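Local structure of 6-phospho-beta-d glycosidase (Streptococcus pyogenes, 5FOO) at residues Phe8-Ala13 against Thr458-Ile463; Gly21-Gln26 against Ala54-Glu59; Phe120-Ala125 against Gly131-Lys136; Gln128-Gly131 against Lys136-Val139; Tyr388-Leu393 against Ala450-Lys455. The protein probably hydrolyses 6-phospho-beta-glucosides as a retaining family 1 glycoside hydrolase, and holds 6-phosphocyclophellitol in its pocket. The protein carries 1 engineered substitution. All coordinates share one frame; numbering follows the deposited sequence.

Interaction 1: residues Phe8-Ala13 against Thr458-Ile463; sequences FWWGGA and THNRLI
Residues 8-13 and 458-463 meet through Trp10 and Asn460, the closest CA atoms of the two backbones, those of Phe8 and Asn460, lying 7.7 Å apart. Residues 9-13 form the first strand of the (beta/alpha)8 barrel, whereas 458-463 carry the end of helix 448-459 into strand 461-462. Asn460, the first residue beyond that helix, has positive phi, so the chain turns there. The Trp10 indole points at this turn and meets the amide of Asn460 at about a right angle, the two planes 87° apart. Asn460 CG lies opposite the backbone N (chi1 -153°), bringing OD1 to the indole. The other end of the amide is tied down, ND2 hydrogen-bonding to Pro5 O. Phe8 CB comes within 3.8 Å of Asn460 OD1, while its ring turns away and lays CD2 over one face of Trp10. The link itself is one hydrogen bond from Trp10 NE1 to Asn460 OD1, 2.7 Å long, with OD1 near the indole plane and the donor tilted 19° from the carbonyl plane.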
# COMPACT_ATOMS: atom_id res chain seq x y z
N PHE A 8 19.87 6.53 -1.52
CA PHE A 8 18.48 6.51 -1.94
C PHE A 8 18.05 5.10 -2.32
O PHE A 8 18.79 4.33 -3.03
CB PHE A 8 18.30 7.47 -3.11
CG PHE A 8 16.89 8.00 -3.29
CD1 PHE A 8 16.37 8.97 -2.42
CD2 PHE A 8 16.12 7.57 -4.35
CE1 PHE A 8 15.10 9.53 -2.63
CE2 PHE A 8 14.84 8.09 -4.55
CZ PHE A 8 14.34 9.06 -3.69
N TRP A 9 16.85 4.74 -1.87
CA TRP A 9 16.32 3.41 -2.19
C TRP A 9 15.73 3.42 -3.61
O TRP A 9 14.94 4.30 -3.94
CB TRP A 9 15.20 3.02 -1.23
CG TRP A 9 15.53 2.79 0.15
CD1 TRP A 9 16.75 3.11 0.82
CD2 TRP A 9 14.65 2.26 1.15
NE1 TRP A 9 16.65 2.70 2.14
CE2 TRP A 9 15.38 2.23 2.39
CE3 TRP A 9 13.30 1.83 1.14
CZ2 TRP A 9 14.82 1.72 3.59
CZ3 TRP A 9 12.73 1.35 2.33
CH2 TRP A 9 13.49 1.35 3.57
N TRP A 10 16.11 2.42 -4.42
CA TRP A 10 15.57 2.25 -5.71
C TRP A 10 15.12 0.81 -5.84
O TRP A 10 15.87 -0.15 -5.61
CB TRP A 10 16.58 2.52 -6.77
CG TRP A 10 17.15 3.89 -6.84
CD1 TRP A 10 18.45 4.24 -6.55
CD2 TRP A 10 16.54 5.06 -7.43
NE1 TRP A 10 18.62 5.57 -6.81
CE2 TRP A 10 17.48 6.09 -7.36
CE3 TRP A 10 15.27 5.35 -7.91
CZ2 TRP A 10 17.19 7.38 -7.79
CZ3 TRP A 10 15.01 6.62 -8.34
CH2 TRP A 10 15.96 7.61 -8.27
N GLY A 11 13.88 0.65 -6.26
CA GLY A 11 13.35 -0.70 -6.46
C GLY A 11 11.87 -0.61 -6.73
O GLY A 11 11.37 0.43 -7.19
N GLY A 12 11.17 -1.68 -6.45
CA GLY A 12 9.75 -1.66 -6.63
C GLY A 12 9.09 -2.46 -5.56
O GLY A 12 9.75 -3.08 -4.74
N ALA A 13 7.77 -2.34 -5.58
CA ALA A 13 6.88 -2.85 -4.62
C ALA A 13 5.85 -3.85 -5.25
O ALA A 13 5.36 -3.65 -6.38
CB ALA A 13 6.13 -1.70 -4.01
N THR A 458 21.18 2.98 -11.04
CA THR A 458 22.62 2.73 -11.02
C THR A 458 23.37 4.04 -11.00
O THR A 458 24.31 4.17 -10.27
CB THR A 458 23.03 1.90 -12.26
OG1 THR A 458 22.34 0.66 -12.19
CG2 THR A 458 24.51 1.63 -12.32
N HIS A 459 22.98 5.01 -11.79
CA HIS A 459 23.66 6.30 -11.77
C HIS A 459 23.17 7.25 -10.68
O HIS A 459 23.76 8.32 -10.48
CB HIS A 459 23.63 6.94 -13.14
CG HIS A 459 24.36 6.13 -14.17
ND1 HIS A 459 24.17 6.30 -15.53
CD2 HIS A 459 25.28 5.15 -14.04
CE1 HIS A 459 24.95 5.46 -16.19
NE2 HIS A 459 25.64 4.75 -15.31
N ASN A 460 22.10 6.86 -9.99
CA ASN A 460 21.49 7.68 -8.95
C ASN A 460 21.07 9.04 -9.44
O ASN A 460 21.22 10.02 -8.74
CB ASN A 460 22.39 7.76 -7.70
CG ASN A 460 21.58 8.01 -6.43
OD1 ASN A 460 20.42 7.59 -6.32
ND2 ASN A 460 22.16 8.74 -5.49
N ARG A 461 20.51 9.09 -10.65
CA ARG A 461 20.09 10.34 -11.26
C ARG A 461 19.19 10.15 -12.51
O ARG A 461 19.13 9.06 -13.11
CB ARG A 461 21.33 11.16 -11.69
CG ARG A 461 22.03 10.56 -12.93
CD ARG A 461 23.45 11.10 -13.05
NE ARG A 461 23.95 10.81 -14.38
CZ ARG A 461 25.17 11.12 -14.80
NH1 ARG A 461 25.98 11.76 -14.01
NH2 ARG A 461 25.56 10.84 -16.01
N LEU A 462 18.52 11.23 -12.89
CA LEU A 462 17.72 11.32 -14.11
C LEU A 462 18.32 12.29 -15.17
O LEU A 462 18.94 13.25 -14.78
CB LEU A 462 16.41 12.01 -13.77
CG LEU A 462 15.28 11.42 -13.01
CD1 LEU A 462 14.28 12.53 -12.72
CD2 LEU A 462 14.62 10.38 -13.85
N ILE A 463 17.92 12.10 -16.45
CA ILE A 463 18.10 13.00 -17.65
C ILE A 463 19.57 13.14 -17.89
O ILE A 463 20.27 12.14 -17.85
CB ILE A 463 17.43 14.46 -17.67
CG1 ILE A 463 16.24 14.67 -16.68
CG2 ILE A 463 17.01 14.81 -19.12
CD1 ILE A 463 15.73 16.11 -16.53

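Interaction 2: residues Gly21-Gln26 against Ala54-Glu59; sequences GRFAKQ and AYHQIE
Residues 21-26 are an irregular loop, bent by a type II beta turn from Arg22 to Lys25, that runs past the first turns of helix 54-67, with Phe23 and Ala24 at the turn's middle pointing their CB atoms at the helix. Phe23 does most of the touching. Its CB packs on the Tyr55 ring, 3.6 Å from Tyr55 CD2, and its own ring receives His56 from above: His56 CE1 stands over the centre of the Phe23 face, 3.6 Å from Phe23 CD1. The pair is T-shaped, the edge of His56 directed at the face of Phe23, with centroids 4.5 Å apart and planes at 66°. His56 CG lies anti to its carbonyl carbon (chi1 -63°), which swings the imidazole back toward the loop, and a hydrogen bond from ND1 to Asp53 helps fix its rotation. In the (beta/alpha)8 barrel this places a surface loop that follows the first strand against the helix leading into the second, strand 72-76. Tyr55 meets the loop differently. The carbonyl O of Phe23 sits above one face of the phenol, 3.7 Å from Tyr55 CD1, and is itself hydrogen-bonded by Arg81. Farther along the ring, Ala24 CB reaches the phenol end, 3.8 Å from Tyr55 OH, while that hydroxyl is hydrogen-bonded to Asp94 of helix 93-108.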
# COMPACT_ATOMS: atom_id res chain seq x y z
N GLY A 21 1.05 -16.58 -5.37
CA GLY A 21 0.24 -17.79 -5.63
C GLY A 21 -0.10 -18.44 -4.30
O GLY A 21 0.51 -18.12 -3.28
N ARG A 22 -1.09 -19.33 -4.30
CA ARG A 22 -1.54 -20.03 -3.10
C ARG A 22 -0.81 -21.35 -2.87
O ARG A 22 -1.15 -22.07 -1.96
CB ARG A 22 -3.02 -20.26 -3.18
CG ARG A 22 -3.79 -18.94 -3.07
CD ARG A 22 -5.33 -19.21 -3.02
NE ARG A 22 -5.71 -20.12 -1.95
CZ ARG A 22 -6.90 -20.73 -1.80
NH1 ARG A 22 -7.94 -20.55 -2.63
NH2 ARG A 22 -7.05 -21.56 -0.79
N PHE A 23 0.23 -21.62 -3.66
CA PHE A 23 1.01 -22.81 -3.53
C PHE A 23 1.42 -22.95 -2.10
O PHE A 23 1.96 -22.01 -1.60
CB PHE A 23 2.27 -22.70 -4.35
CG PHE A 23 2.01 -22.50 -5.81
CD1 PHE A 23 1.67 -23.56 -6.60
CD2 PHE A 23 2.13 -21.22 -6.39
CE1 PHE A 23 1.43 -23.37 -7.96
CE2 PHE A 23 1.91 -21.04 -7.74
CZ PHE A 23 1.57 -22.12 -8.51
N ALA A 24 1.14 -24.13 -1.49
CA ALA A 24 1.43 -24.47 -0.08
C ALA A 24 0.97 -23.48 1.01
O ALA A 24 1.59 -23.38 2.07
CB ALA A 24 2.90 -24.76 0.11
N LYS A 25 -0.12 -22.75 0.76
CA LYS A 25 -0.55 -21.74 1.68
C LYS A 25 -1.69 -22.31 2.45
O LYS A 25 -2.71 -22.65 1.86
CB LYS A 25 -0.93 -20.41 0.98
CG LYS A 25 -0.94 -19.21 1.92
CD LYS A 25 -1.19 -17.88 1.20
CE LYS A 25 -2.65 -17.77 0.79
NZ LYS A 25 -3.06 -16.48 0.18
N GLN A 26 -1.56 -22.33 3.77
CA GLN A 26 -2.48 -23.08 4.61
C GLN A 26 -3.89 -22.48 4.61
O GLN A 26 -4.87 -23.23 4.71
CB GLN A 26 -1.91 -23.17 6.02
CG GLN A 26 -2.76 -23.95 6.99
CD GLN A 26 -2.12 -24.13 8.38
OE1 GLN A 26 -0.94 -23.92 8.63
NE2 GLN A 26 -2.94 -24.53 9.29
N ALA A 54 5.59 -16.22 -7.63
CA ALA A 54 6.72 -15.88 -6.75
C ALA A 54 7.01 -16.97 -5.69
O ALA A 54 8.16 -17.09 -5.23
CB ALA A 54 6.51 -14.52 -6.10
N TYR A 55 6.01 -17.77 -5.32
CA TYR A 55 6.30 -18.91 -4.49
C TYR A 55 7.53 -19.72 -5.03
O TYR A 55 8.45 -20.10 -4.25
CB TYR A 55 5.09 -19.81 -4.23
CG TYR A 55 5.44 -20.97 -3.30
CD1 TYR A 55 5.44 -20.80 -1.93
CD2 TYR A 55 5.83 -22.23 -3.81
CE1 TYR A 55 5.83 -21.83 -1.08
CE2 TYR A 55 6.17 -23.27 -2.95
CZ TYR A 55 6.18 -23.06 -1.59
OH TYR A 55 6.52 -24.08 -0.68
N HIS A 56 7.56 -19.93 -6.36
CA HIS A 56 8.61 -20.67 -7.00
C HIS A 56 9.75 -19.78 -7.48
O HIS A 56 10.90 -20.15 -7.37
CB HIS A 56 8.04 -21.48 -8.15
CG HIS A 56 7.04 -22.52 -7.73
ND1 HIS A 56 5.70 -22.44 -8.05
CD2 HIS A 56 7.21 -23.70 -7.10
CE1 HIS A 56 5.09 -23.52 -7.59
NE2 HIS A 56 5.97 -24.30 -7.01
N GLN A 57 9.45 -18.59 -7.98
CA GLN A 57 10.44 -17.78 -8.69
C GLN A 57 11.08 -16.61 -7.94
O GLN A 57 11.78 -15.83 -8.54
CB GLN A 57 9.78 -17.24 -9.97
CG GLN A 57 9.41 -18.35 -10.95
CD GLN A 57 9.17 -17.81 -12.36
OE1 GLN A 57 10.02 -17.13 -12.91
NE2 GLN A 57 7.98 -18.05 -12.90
N ILE A 58 10.84 -16.46 -6.65
CA ILE A 58 11.40 -15.34 -5.92
C ILE A 58 12.91 -15.23 -6.08
O ILE A 58 13.44 -14.11 -6.32
CB ILE A 58 10.91 -15.28 -4.43
CG1 ILE A 58 11.27 -13.92 -3.82
CG2 ILE A 58 11.48 -16.43 -3.64
CD1 ILE A 58 10.65 -12.74 -4.50
N GLU A 59 13.63 -16.33 -5.98
CA GLU A 59 15.11 -16.28 -6.08
C GLU A 59 15.52 -15.78 -7.46
O GLU A 59 16.27 -14.81 -7.56
CB GLU A 59 15.78 -17.65 -5.91
CG GLU A 59 15.83 -18.18 -4.51
CD GLU A 59 14.58 -18.93 -4.11
OE1 GLU A 59 13.57 -18.97 -4.89
OE2 GLU A 59 14.63 -19.44 -2.97

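Interaction 3: residues Phe120-Ala125 against Gly131-Lys136; sequences FDLPIA and GGWESK
Leu122 packs over Trp133 in the region that follows the third strand of the (beta/alpha)8 barrel, 112-116, where the chain passes through the short helix 124-130 before entering helix 136-153. The apolar contact is carried by both methyl branches of Leu122. CD1 lies over one face of the indole, 3.8 Å from Trp133 CE2, in a CH-pi contact with the five-membered ring: 4.0 Å from CD1 to the centroid and 20° off the ring normal. CD2 goes to the backbone, 3.6 Å from Gly132 CA. Leu122 CG is anti to its backbone N (chi1 -178°), which carries the branches across to the second segment. Gly132, with positive phi (68°), presents its bare CA to this methyl group, and the fit is close.

Two further aromatic residues border the indole: Phe142 meets it edge-to-face, and Trp79 touches both Trp133 and Leu122.

Backbone hydrogen bonds shape the second segment: Glu134 N bonds to Gly131 O and Ser135 N to Gly132 O, forming the short 3-10 segment that carries Trp133. At its end Ser135 is an N-cap, its OG accepting from Val138 N at the start of helix 136-153.

The polar link between the segments is a water near the indole plane, which accepts from Trp133 NE1 at 3.2 Å and from Leu122 N at 3.3 Å.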
# COMPACT_ATOMS: atom_id res chain seq x y z
N PHE A 120 -4.29 -6.04 2.41
CA PHE A 120 -5.67 -6.41 2.12
C PHE A 120 -5.94 -7.90 2.30
O PHE A 120 -6.82 -8.47 1.59
CB PHE A 120 -6.03 -6.04 0.64
CG PHE A 120 -5.64 -4.64 0.20
CD1 PHE A 120 -5.38 -3.60 1.08
CD2 PHE A 120 -5.57 -4.37 -1.16
CE1 PHE A 120 -5.03 -2.30 0.60
CE2 PHE A 120 -5.24 -3.11 -1.65
CZ PHE A 120 -4.98 -2.07 -0.76
N ASP A 121 -5.21 -8.55 3.22
CA ASP A 121 -5.23 -9.99 3.30
C ASP A 121 -5.48 -10.59 4.65
O ASP A 121 -4.88 -11.60 5.00
CB ASP A 121 -3.96 -10.59 2.65
CG ASP A 121 -2.67 -10.25 3.42
OD1 ASP A 121 -2.65 -9.20 4.12
OD2 ASP A 121 -1.70 -11.04 3.33
N LEU A 122 -6.44 -10.03 5.37
CA LEU A 122 -7.00 -10.68 6.54
C LEU A 122 -7.38 -12.13 6.23
O LEU A 122 -8.01 -12.42 5.19
CB LEU A 122 -8.21 -9.87 7.04
CG LEU A 122 -8.87 -10.42 8.29
CD1 LEU A 122 -8.18 -9.90 9.54
CD2 LEU A 122 -10.35 -10.08 8.32
N PRO A 123 -7.07 -13.07 7.12
CA PRO A 123 -7.66 -14.43 6.99
C PRO A 123 -9.20 -14.46 7.05
O PRO A 123 -9.82 -13.93 8.00
CB PRO A 123 -7.13 -15.18 8.21
CG PRO A 123 -5.97 -14.42 8.69
CD PRO A 123 -6.26 -12.95 8.34
N ILE A 124 -9.81 -15.07 6.04
CA ILE A 124 -11.28 -15.29 6.08
C ILE A 124 -11.74 -15.93 7.39
O ILE A 124 -12.77 -15.56 7.91
CB ILE A 124 -11.79 -16.05 4.83
CG1 ILE A 124 -13.33 -15.94 4.67
CG2 ILE A 124 -11.35 -17.50 4.90
CD1 ILE A 124 -13.85 -14.51 4.49
N ALA A 125 -10.97 -16.82 8.02
CA ALA A 125 -11.52 -17.46 9.22
C ALA A 125 -11.73 -16.44 10.34
O ALA A 125 -12.67 -16.58 11.15
CB ALA A 125 -10.66 -18.64 9.72
N GLY A 131 -15.77 -10.94 12.86
CA GLY A 131 -15.93 -9.67 12.20
C GLY A 131 -14.59 -9.05 11.75
O GLY A 131 -14.54 -7.88 11.32
N GLY A 132 -13.52 -9.81 11.79
CA GLY A 132 -12.30 -9.30 11.19
C GLY A 132 -11.71 -8.12 11.93
O GLY A 132 -11.63 -8.14 13.15
N TRP A 133 -11.34 -7.08 11.18
CA TRP A 133 -10.82 -5.87 11.79
C TRP A 133 -11.85 -5.15 12.69
O TRP A 133 -11.50 -4.19 13.42
CB TRP A 133 -10.31 -4.90 10.70
CG TRP A 133 -9.14 -5.46 9.94
CD1 TRP A 133 -9.12 -5.79 8.63
CD2 TRP A 133 -7.83 -5.78 10.46
NE1 TRP A 133 -7.88 -6.25 8.27
CE2 TRP A 133 -7.06 -6.26 9.37
CE3 TRP A 133 -7.24 -5.68 11.70
CZ2 TRP A 133 -5.73 -6.65 9.49
CZ3 TRP A 133 -5.88 -6.05 11.86
CH2 TRP A 133 -5.14 -6.53 10.76
N GLU A 134 -13.11 -5.58 12.64
CA GLU A 134 -14.09 -5.01 13.60
C GLU A 134 -13.76 -5.49 14.97
O GLU A 134 -14.19 -4.90 15.89
CB GLU A 134 -15.53 -5.40 13.28
CG GLU A 134 -16.02 -5.05 11.88
CD GLU A 134 -17.17 -5.97 11.46
OE1 GLU A 134 -17.97 -6.29 12.33
OE2 GLU A 134 -17.21 -6.43 10.33
N SER A 135 -12.95 -6.53 15.13
CA SER A 135 -12.71 -7.07 16.46
C SER A 135 -11.35 -6.72 17.05
O SER A 135 -10.29 -7.00 16.42
CB SER A 135 -12.87 -8.56 16.44
OG SER A 135 -12.15 -9.13 17.52
N LYS A 136 -11.36 -6.19 18.29
CA LYS A 136 -10.10 -5.94 19.00
C LYS A 136 -9.36 -7.21 19.41
O LYS A 136 -8.13 -7.18 19.58
CB LYS A 136 -10.33 -5.00 20.16
CG LYS A 136 -10.80 -3.62 19.65
CD LYS A 136 -11.12 -2.64 20.80
CE LYS A 136 -11.56 -1.30 20.23
NZ LYS A 136 -11.65 -0.28 21.30
O HOH W 1 -7.74 -7.02 5.14

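Interaction 4: residues Gln128-Gly131 against Lys136-Val139; sequences QAYG and KHVV
An edge-to-face aromatic pair, Tyr130 with His137, joins the end of helix 124-130 to the first turn of helix 136-153 in a partly buried spot near the surface. The edge of the imidazole is directed at one face of the phenol, with planes at 72° and His137 CD2 lying 3.6 Å from Tyr130 CZ, toward the hydroxyl end of the ring. Ala129 CB lies over the rim of the opposite face, so the tyrosine ring is held between its own helix and the next. The two helices belong to the segment linking the third and fourth strands of the (beta/alpha)8 barrel, and Gly131, with positive phi (84°), lets the chain leave the first of them. With chi1 at 175°, CG opposite the backbone N, His137 reaches out to the tyrosine. Glu87 ties both polar ends together, one carboxylate oxygen hydrogen-bonding Tyr130 OH and the other His137 NE2. Deeper in, Val138 CG2 packs against the near end of the tyrosine, 3.7 Å from Tyr130 CD2 and 3.8 Å from Tyr130 CB.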
# COMPACT_ATOMS: atom_id res chain seq x y z
N GLN A 128 -14.94 -14.48 9.54
CA GLN A 128 -16.16 -15.32 9.85
C GLN A 128 -16.34 -15.46 11.34
O GLN A 128 -17.40 -15.21 11.86
CB GLN A 128 -16.07 -16.72 9.16
CG GLN A 128 -16.23 -16.67 7.63
CD GLN A 128 -15.88 -17.97 6.89
OE1 GLN A 128 -15.12 -18.81 7.36
NE2 GLN A 128 -16.36 -18.08 5.67
N ALA A 129 -15.28 -15.78 12.06
CA ALA A 129 -15.38 -15.92 13.49
C ALA A 129 -15.65 -14.64 14.30
O ALA A 129 -16.35 -14.69 15.34
CB ALA A 129 -14.16 -16.64 14.04
N TYR A 130 -15.09 -13.50 13.89
CA TYR A 130 -15.15 -12.33 14.76
C TYR A 130 -15.49 -11.00 14.15
O TYR A 130 -15.45 -10.03 14.84
CB TYR A 130 -13.80 -12.14 15.42
CG TYR A 130 -13.23 -13.31 16.16
CD1 TYR A 130 -13.77 -13.71 17.41
CD2 TYR A 130 -12.09 -13.96 15.68
CE1 TYR A 130 -13.23 -14.78 18.11
CE2 TYR A 130 -11.54 -15.03 16.36
CZ TYR A 130 -12.11 -15.42 17.57
OH TYR A 130 -11.53 -16.46 18.23
N GLY A 131 -15.77 -10.94 12.86
CA GLY A 131 -15.93 -9.67 12.20
C GLY A 131 -14.59 -9.05 11.75
O GLY A 131 -14.54 -7.88 11.32
N LYS A 136 -11.36 -6.19 18.29
CA LYS A 136 -10.10 -5.94 19.00
C LYS A 136 -9.36 -7.21 19.41
O LYS A 136 -8.13 -7.18 19.58
CB LYS A 136 -10.33 -5.00 20.16
CG LYS A 136 -10.80 -3.62 19.65
CD LYS A 136 -11.12 -2.64 20.80
CE LYS A 136 -11.56 -1.30 20.23
NZ LYS A 136 -11.65 -0.28 21.30
N HIS A 137 -10.06 -8.34 19.46
CA HIS A 137 -9.38 -9.63 19.65
C HIS A 137 -8.57 -9.99 18.40
O HIS A 137 -7.42 -10.38 18.50
CB HIS A 137 -10.37 -10.74 19.98
CG HIS A 137 -9.73 -12.09 20.07
ND1 HIS A 137 -8.78 -12.40 21.01
CD2 HIS A 137 -9.93 -13.21 19.34
CE1 HIS A 137 -8.42 -13.66 20.86
NE2 HIS A 137 -9.10 -14.17 19.85
N VAL A 138 -9.15 -9.81 17.23
CA VAL A 138 -8.43 -9.96 15.98
C VAL A 138 -7.16 -9.09 15.89
O VAL A 138 -6.11 -9.56 15.37
CB VAL A 138 -9.32 -9.72 14.76
CG1 VAL A 138 -8.50 -9.48 13.47
CG2 VAL A 138 -10.29 -10.89 14.62
N VAL A 139 -7.27 -7.85 16.35
CA VAL A 139 -6.12 -6.96 16.45
C VAL A 139 -5.04 -7.58 17.29
O VAL A 139 -3.87 -7.53 16.94
CB VAL A 139 -6.49 -5.62 17.05
CG1 VAL A 139 -5.25 -4.86 17.54
CG2 VAL A 139 -7.21 -4.81 15.98

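Interaction 5: residues Tyr388-Leu393 against Ala450-Lys455; sequences YRIQFL and AYWFKK
Two outer helices of the (beta/alpha)8 barrel, 387-405 between the seventh and eighth strands and 448-459 after the eighth, pack against each other through Trp452. Their backbones come to 7.0 Å between the CA atoms of Ile390 and Trp452, and the contact between the segments is apolar. An extended first torsion (170°) carries the Trp452 indole across to helix 387-405 with one face turned to Ile390. The side chains of Ile390 and Trp452 run antiparallel alongside each other, so that the isoleucine also meets the root of the tryptophan, its CD1 3.8 Å from Trp452 CB. Leu393, one turn farther along, takes the far end of the ring system, its CB 3.8 Å from Trp452 CZ3. From there Leu393 continues inward to Tyr413 and Val415 of strand 410-416, connecting the helix pair to the barrel wall. Its side chain is about 12 Å from the bound 6-phosphocyclophellitol. On the indole face, Ile390 CG2 sits almost straight above the five-membered ring of Trp452 in a CH-pi contact, 3.7 Å from its centroid and 3° off the normal.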
# COMPACT_ATOMS: atom_id res chain seq x y z
N TYR A 388 5.35 5.19 -22.69
CA TYR A 388 4.36 5.79 -21.78
C TYR A 388 4.75 5.59 -20.29
O TYR A 388 4.55 6.46 -19.48
CB TYR A 388 2.96 5.25 -22.02
CG TYR A 388 2.91 3.75 -22.08
CD1 TYR A 388 3.06 3.08 -23.28
CD2 TYR A 388 2.67 2.99 -20.94
CE1 TYR A 388 3.04 1.67 -23.34
CE2 TYR A 388 2.61 1.60 -20.98
CZ TYR A 388 2.80 0.95 -22.19
OH TYR A 388 2.78 -0.40 -22.28
N ARG A 389 5.29 4.42 -19.91
CA ARG A 389 5.63 4.15 -18.49
C ARG A 389 6.92 4.90 -18.06
O ARG A 389 7.00 5.52 -17.00
CB ARG A 389 5.78 2.64 -18.27
CG ARG A 389 6.10 2.30 -16.83
CD ARG A 389 5.89 0.84 -16.53
NE ARG A 389 4.49 0.54 -16.67
CZ ARG A 389 3.94 -0.20 -17.63
NH1 ARG A 389 4.70 -0.79 -18.58
NH2 ARG A 389 2.60 -0.36 -17.62
N ILE A 390 7.93 4.87 -18.92
CA ILE A 390 9.14 5.71 -18.79
C ILE A 390 8.79 7.17 -18.57
O ILE A 390 9.20 7.79 -17.56
CB ILE A 390 10.05 5.56 -19.99
CG1 ILE A 390 10.60 4.11 -19.99
CG2 ILE A 390 11.17 6.62 -19.98
CD1 ILE A 390 11.44 3.75 -21.21
N GLN A 391 7.97 7.71 -19.47
CA GLN A 391 7.54 9.07 -19.33
C GLN A 391 6.81 9.30 -17.99
O GLN A 391 7.12 10.25 -17.23
CB GLN A 391 6.62 9.43 -20.48
CG GLN A 391 6.18 10.87 -20.48
CD GLN A 391 7.39 11.78 -20.72
OE1 GLN A 391 8.36 11.39 -21.43
NE2 GLN A 391 7.36 12.98 -20.12
N PHE A 392 5.81 8.48 -17.68
CA PHE A 392 5.09 8.64 -16.40
C PHE A 392 6.09 8.61 -15.22
O PHE A 392 6.03 9.46 -14.34
CB PHE A 392 4.01 7.54 -16.27
CG PHE A 392 3.18 7.55 -14.99
CD1 PHE A 392 3.66 6.98 -13.81
CD2 PHE A 392 1.85 7.97 -15.00
CE1 PHE A 392 2.86 6.92 -12.66
CE2 PHE A 392 1.07 7.90 -13.88
CZ PHE A 392 1.55 7.37 -12.71
N LEU A 393 6.92 7.57 -15.14
CA LEU A 393 7.86 7.46 -13.98
C LEU A 393 8.79 8.67 -13.92
O LEU A 393 8.94 9.30 -12.89
CB LEU A 393 8.64 6.15 -14.01
CG LEU A 393 7.78 4.86 -13.90
CD1 LEU A 393 8.66 3.65 -14.02
CD2 LEU A 393 6.90 4.76 -12.67
N ALA A 450 12.28 -1.20 -17.75
CA ALA A 450 13.23 -1.85 -16.84
C ALA A 450 14.67 -1.38 -17.07
O ALA A 450 15.41 -1.21 -16.09
CB ALA A 450 13.16 -3.36 -16.97
N TYR A 451 15.07 -1.22 -18.35
CA TYR A 451 16.41 -0.75 -18.72
C TYR A 451 16.53 0.73 -18.46
O TYR A 451 17.60 1.21 -18.07
CB TYR A 451 16.82 -1.13 -20.16
CG TYR A 451 16.87 -2.63 -20.29
CD1 TYR A 451 17.88 -3.38 -19.64
CD2 TYR A 451 15.90 -3.31 -21.00
CE1 TYR A 451 17.90 -4.77 -19.72
CE2 TYR A 451 15.89 -4.68 -21.06
CZ TYR A 451 16.88 -5.39 -20.42
OH TYR A 451 16.84 -6.72 -20.53
N TRP A 452 15.46 1.48 -18.61
CA TRP A 452 15.52 2.88 -18.27
C TRP A 452 15.71 3.07 -16.76
O TRP A 452 16.55 3.92 -16.32
CB TRP A 452 14.33 3.66 -18.77
CG TRP A 452 14.25 5.07 -18.24
CD1 TRP A 452 14.79 6.21 -18.79
CD2 TRP A 452 13.53 5.48 -17.09
NE1 TRP A 452 14.49 7.30 -17.99
CE2 TRP A 452 13.72 6.86 -16.94
CE3 TRP A 452 12.77 4.78 -16.12
CZ2 TRP A 452 13.16 7.57 -15.89
CZ3 TRP A 452 12.22 5.49 -15.07
CH2 TRP A 452 12.40 6.88 -14.98
N PHE A 453 14.97 2.30 -15.96
CA PHE A 453 14.99 2.51 -14.52
C PHE A 453 16.33 2.00 -13.98
O PHE A 453 16.83 2.52 -13.03
CB PHE A 453 13.83 1.78 -13.84
CG PHE A 453 13.70 2.07 -12.37
CD1 PHE A 453 13.42 3.34 -11.94
CD2 PHE A 453 13.80 1.06 -11.43
CE1 PHE A 453 13.29 3.63 -10.58
CE2 PHE A 453 13.59 1.31 -10.08
CZ PHE A 453 13.41 2.60 -9.66
N LYS A 454 16.89 0.96 -14.61
CA LYS A 454 18.22 0.45 -14.28
C LYS A 454 19.28 1.53 -14.30
O LYS A 454 20.10 1.62 -13.39
CB LYS A 454 18.61 -0.70 -15.21
CG LYS A 454 20.01 -1.29 -14.95
CD LYS A 454 20.54 -2.10 -16.13
CE LYS A 454 21.97 -2.56 -15.84
NZ LYS A 454 22.29 -3.72 -16.72
N LYS A 455 19.26 2.33 -15.37
CA LYS A 455 20.11 3.46 -15.52
C LYS A 455 19.96 4.49 -14.42
O LYS A 455 20.94 4.97 -13.85
CB LYS A 455 19.86 4.13 -16.89
CG LYS A 455 20.96 5.12 -17.25
CD LYS A 455 20.76 5.68 -18.64
CE LYS A 455 21.86 6.69 -18.95
NZ LYS A 455 21.89 7.03 -20.41

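In the fold
All five contacts belong to one (beta/alpha)8 barrel, and interaction 1 encloses the other four along the chain. Interactions 1 and 5 share helix 448-459 and touch: Phe453 packs on Trp10, and Leu462 on Trp452. Interactions 3 and 4 lie on the opposite side of the chain's centre from that pair; they have Gly131 and Lys136 in common and abut where Leu122 meets Val138. Interaction 2 stands apart, its nearest atoms about 6 Å from interaction 3. The buried contacts 1 and 3 use indole N-H groups, one bonding an amide and the other a water. Interaction 5, partly buried, is apolar, whereas interaction 2 at the surface and the partly buried interaction 4 each rest on a histidine edge against an aromatic face.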